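Local coordinates for protein lipolytic enzyme, g-d-s-l (Clostridium thermocellum, PDB 2W47) that is a family 6 carbohydrate-binding module of a G-D-S-L lipolytic enzyme, holding a calcium ion and a bound glycan in a beta-sandwich domain, at residues G52-Y60 with E96-N104. Numbering follows the deposited sequence. Where two conformers were deposited one is given.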
loop_
_atom_site.group_PDB
_atom_site.type_symbol
_atom_site.label_atom_id
_atom_site.label_comp_id
_atom_site.label_asym_id
_atom_site.label_seq_id
_atom_site.Cartn_x
_atom_site.Cartn_y
_atom_site.Cartn_z
ATOM N N GLY A 52 15.321 -9.515 -6.602
ATOM C CA GLY A 52 16.056 -8.271 -6.436
ATOM C C GLY A 52 15.254 -7.200 -5.735
ATOM O O GLY A 52 14.213 -7.476 -5.134
ATOM N N SER A 53 15.745 -5.966 -5.815
ATOM C CA SER A 53 15.149 -4.848 -5.090
ATOM C C SER A 53 14.095 -4.146 -5.934
ATOM O O SER A 53 14.319 -3.840 -7.107
ATOM C CB SER A 53 16.230 -3.856 -4.655
ATOM O OG SER A 53 17.297 -4.521 -4.005
ATOM N N TYR A 54 12.939 -3.903 -5.323
ATOM C CA TYR A 54 11.816 -3.257 -5.995
ATOM C C TYR A 54 11.294 -2.126 -5.146
ATOM O O TYR A 54 11.238 -2.239 -3.924
ATOM C CB TYR A 54 10.676 -4.253 -6.251
ATOM C CG TYR A 54 11.001 -5.259 -7.326
ATOM C CD1 TYR A 54 10.505 -5.108 -8.613
ATOM C CD2 TYR A 54 11.813 -6.355 -7.052
ATOM C CE1 TYR A 54 10.820 -6.028 -9.615
ATOM C CE2 TYR A 54 12.126 -7.280 -8.041
ATOM C CZ TYR A 54 11.625 -7.108 -9.317
ATOM O OH TYR A 54 11.936 -8.027 -10.309
ATOM N N ALA A 55 10.897 -1.047 -5.806
ATOM C CA ALA A 55 10.134 0.005 -5.150
ATOM C C ALA A 55 8.679 -0.436 -5.047
ATOM O O ALA A 55 8.108 -0.953 -6.013
ATOM C CB ALA A 55 10.248 1.301 -5.919
ATOM N N LEU A 56 8.120 -0.250 -3.855
ATOM C CA LEU A 56 6.711 -0.494 -3.570
ATOM C C LEU A 56 6.144 0.848 -3.153
ATOM O O LEU A 56 6.460 1.348 -2.075
ATOM C CB LEU A 56 6.564 -1.503 -2.423
ATOM C CG LEU A 56 7.391 -2.791 -2.504
ATOM C CD1 LEU A 56 7.175 -3.653 -1.264
ATOM C CD2 LEU A 56 7.044 -3.555 -3.766
ATOM N N ILE A 57 5.337 1.439 -4.025
ATOM C CA ILE A 57 4.788 2.766 -3.788
ATOM C C ILE A 57 3.272 2.690 -3.649
ATOM O O ILE A 57 2.576 2.236 -4.558
ATOM C CB ILE A 57 5.169 3.757 -4.912
ATOM C CG1 ILE A 57 6.696 3.919 -4.997
ATOM C CG2 ILE A 57 4.489 5.103 -4.690
ATOM C CD1 ILE A 57 7.166 4.938 -6.048
ATOM N N PHE A 58 2.766 3.135 -2.506
ATOM C CA PHE A 58 1.326 3.227 -2.282
ATOM C C PHE A 58 0.877 4.634 -2.627
ATOM O O PHE A 58 1.443 5.608 -2.128
ATOM C CB PHE A 58 0.992 2.959 -0.811
ATOM C CG PHE A 58 1.401 1.599 -0.329
ATOM C CD1 PHE A 58 0.519 0.523 -0.399
ATOM C CD2 PHE A 58 2.666 1.392 0.218
ATOM C CE1 PHE A 58 0.896 -0.740 0.062
ATOM C CE2 PHE A 58 3.050 0.138 0.679
ATOM C CZ PHE A 58 2.165 -0.934 0.607
ATOM N N ARG A 59 -0.124 4.756 -3.487
ATOM C CA ARG A 59 -0.781 6.038 -3.678
ATOM C C ARG A 59 -1.935 6.080 -2.689
ATOM O O ARG A 59 -2.774 5.192 -2.684
ATOM C CB ARG A 59 -1.260 6.204 -5.117
ATOM C CG ARG A 59 -1.885 7.565 -5.401
ATOM C CD ARG A 59 -2.088 7.804 -6.888
ATOM N NE ARG A 59 -2.477 9.185 -7.182
ATOM C CZ ARG A 59 -3.730 9.606 -7.347
ATOM N NH1 ARG A 59 -3.974 10.884 -7.620
ATOM N NH2 ARG A 59 -4.748 8.760 -7.235
ATOM N N TYR A 60 -1.973 7.113 -1.846
ATOM C CA TYR A 60 -2.850 7.113 -0.683
ATOM C C TYR A 60 -3.384 8.503 -0.359
ATOM O O TYR A 60 -2.815 9.509 -0.792
ATOM C CB TYR A 60 -2.102 6.537 0.530
ATOM C CG TYR A 60 -1.232 7.556 1.224
ATOM C CD1 TYR A 60 -1.706 8.247 2.333
ATOM C CD2 TYR A 60 0.050 7.840 0.765
ATOM C CE1 TYR A 60 -0.929 9.196 2.972
ATOM C CE2 TYR A 60 0.842 8.801 1.405
ATOM C CZ TYR A 60 0.335 9.460 2.503
ATOM O OH TYR A 60 1.085 10.420 3.151
ATOM N N GLU A 96 2.126 9.892 -2.394
ATOM C CA GLU A 96 2.806 8.608 -2.457
ATOM C C GLU A 96 3.585 8.351 -1.172
ATOM O O GLU A 96 4.131 9.281 -0.580
ATOM C CB GLU A 96 3.789 8.584 -3.623
ATOM C CG GLU A 96 3.184 8.585 -5.023
ATOM C CD GLU A 96 4.261 8.500 -6.106
ATOM O OE1 GLU A 96 5.347 9.087 -5.928
ATOM O OE2 GLU A 96 4.023 7.854 -7.146
ATOM N N ALA A 97 3.630 7.092 -0.756
ATOM C CA ALA A 97 4.533 6.636 0.297
ATOM C C ALA A 97 5.112 5.321 -0.172
ATOM O O ALA A 97 4.373 4.425 -0.590
ATOM C CB ALA A 97 3.802 6.472 1.623
ATOM N N GLY A 98 6.434 5.208 -0.120
ATOM C CA GLY A 98 7.103 4.064 -0.701
ATOM C C GLY A 98 8.214 3.497 0.150
ATOM O O GLY A 98 8.752 4.174 1.041
ATOM N N ILE A 99 8.531 2.237 -0.120
ATOM C CA ILE A 99 9.710 1.579 0.428
ATOM C C ILE A 99 10.380 0.798 -0.685
ATOM O O ILE A 99 9.777 0.535 -1.730
ATOM C CB ILE A 99 9.391 0.614 1.613
ATOM C CG1 ILE A 99 8.408 -0.487 1.195
ATOM C CG2 ILE A 99 8.907 1.379 2.842
ATOM C CD1 ILE A 99 8.305 -1.624 2.194
ATOM N N VAL A 100 11.635 0.439 -0.460
ATOM C CA VAL A 100 12.327 -0.497 -1.318
ATOM C C VAL A 100 12.414 -1.816 -0.553
ATOM O O VAL A 100 12.741 -1.832 0.630
ATOM C CB VAL A 100 13.725 0.029 -1.712
ATOM C CG1 VAL A 100 14.479 -1.002 -2.514
ATOM C CG2 VAL A 100 13.591 1.314 -2.511
ATOM N N ALA A 101 12.097 -2.915 -1.230
ATOM C CA ALA A 101 12.121 -4.231 -0.608
ATOM C C ALA A 101 12.667 -5.264 -1.563
ATOM O O ALA A 101 12.506 -5.142 -2.778
ATOM C CB ALA A 101 10.710 -4.625 -0.172
ATOM N N ASN A 102 13.310 -6.282 -0.999
ATOM C CA ASN A 102 13.772 -7.407 -1.791
ATOM C C ASN A 102 12.621 -8.367 -2.047
ATOM O O ASN A 102 11.921 -8.772 -1.114
ATOM C CB ASN A 102 14.933 -8.125 -1.100
ATOM C CG ASN A 102 16.232 -7.336 -1.166
ATOM O OD1 ASN A 102 17.040 -7.377 -0.239
ATOM N ND2 ASN A 102 16.438 -6.615 -2.264
ATOM N N LEU A 103 12.419 -8.699 -3.317
ATOM C CA LEU A 103 11.382 -9.644 -3.731
ATOM C C LEU A 103 12.029 -10.863 -4.372
ATOM O O LEU A 103 13.130 -10.769 -4.925
ATOM C CB LEU A 103 10.411 -8.999 -4.730
ATOM C CG LEU A 103 9.654 -7.731 -4.308
ATOM C CD1 LEU A 103 8.654 -7.350 -5.388
ATOM C CD2 LEU A 103 8.964 -7.898 -2.955
ATOM N N ASN A 104 11.343 -12.001 -4.297
ATOM C CA ASN A 104 11.794 -13.240 -4.937
ATOM C C ASN A 104 11.173 -13.382 -6.315
ATOM O O ASN A 104 10.047 -12.948 -6.535
ATOM C CB ASN A 104 11.388 -14.454 -4.096
ATOM C CG ASN A 104 11.812 -14.341 -2.648
ATOM O OD1 ASN A 104 12.996 -14.212 -2.338
ATOM N ND2 ASN A 104 10.841 -14.417 -1.744
#
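The side chains of Tyr54 and Leu103 cross at about a right angle, CD1 of Leu103 lying 3.7 Å from CG of the Tyr54 ring. Next along this face, Leu56 reaches CB of Ala101 with its CD1 (3.8 Å), and the same methyl stands 4.2 Å from CD1 of Ile99. With chi1 at 59°, Ile99 CG1 sits between its own backbone N and carbonyl carbon, the position that brings this branch up to Leu56. Beyond, Tyr60 lays its CE2 3.8 Å from CB of Ala97. On the opposite face, Ile57 CG2 lies against the Glu96 chain, crossing it at a slant, 3.7 Å from CD.

Eight backbone hydrogen bonds set this register, pairing Gly52, Tyr54, Leu56 and Phe58 antiparallel with Leu103, Ala101, Ile99 and Ala97; Leu56 N to Ile99 O is nearly straight (2.8 Å, 175°). Strand 122-130 flanks 52-60 on its other side, leaving 95-103 outermost in the four-stranded sheet. Leu103 and Leu56 also touch Ile110, and Phe58 and Ile99 touch Met83, both in the second sheet. The contact thus unites a regular ladder of eight backbone bonds with a largely buried apolar face turned to the second sheet of the beta-sandwich.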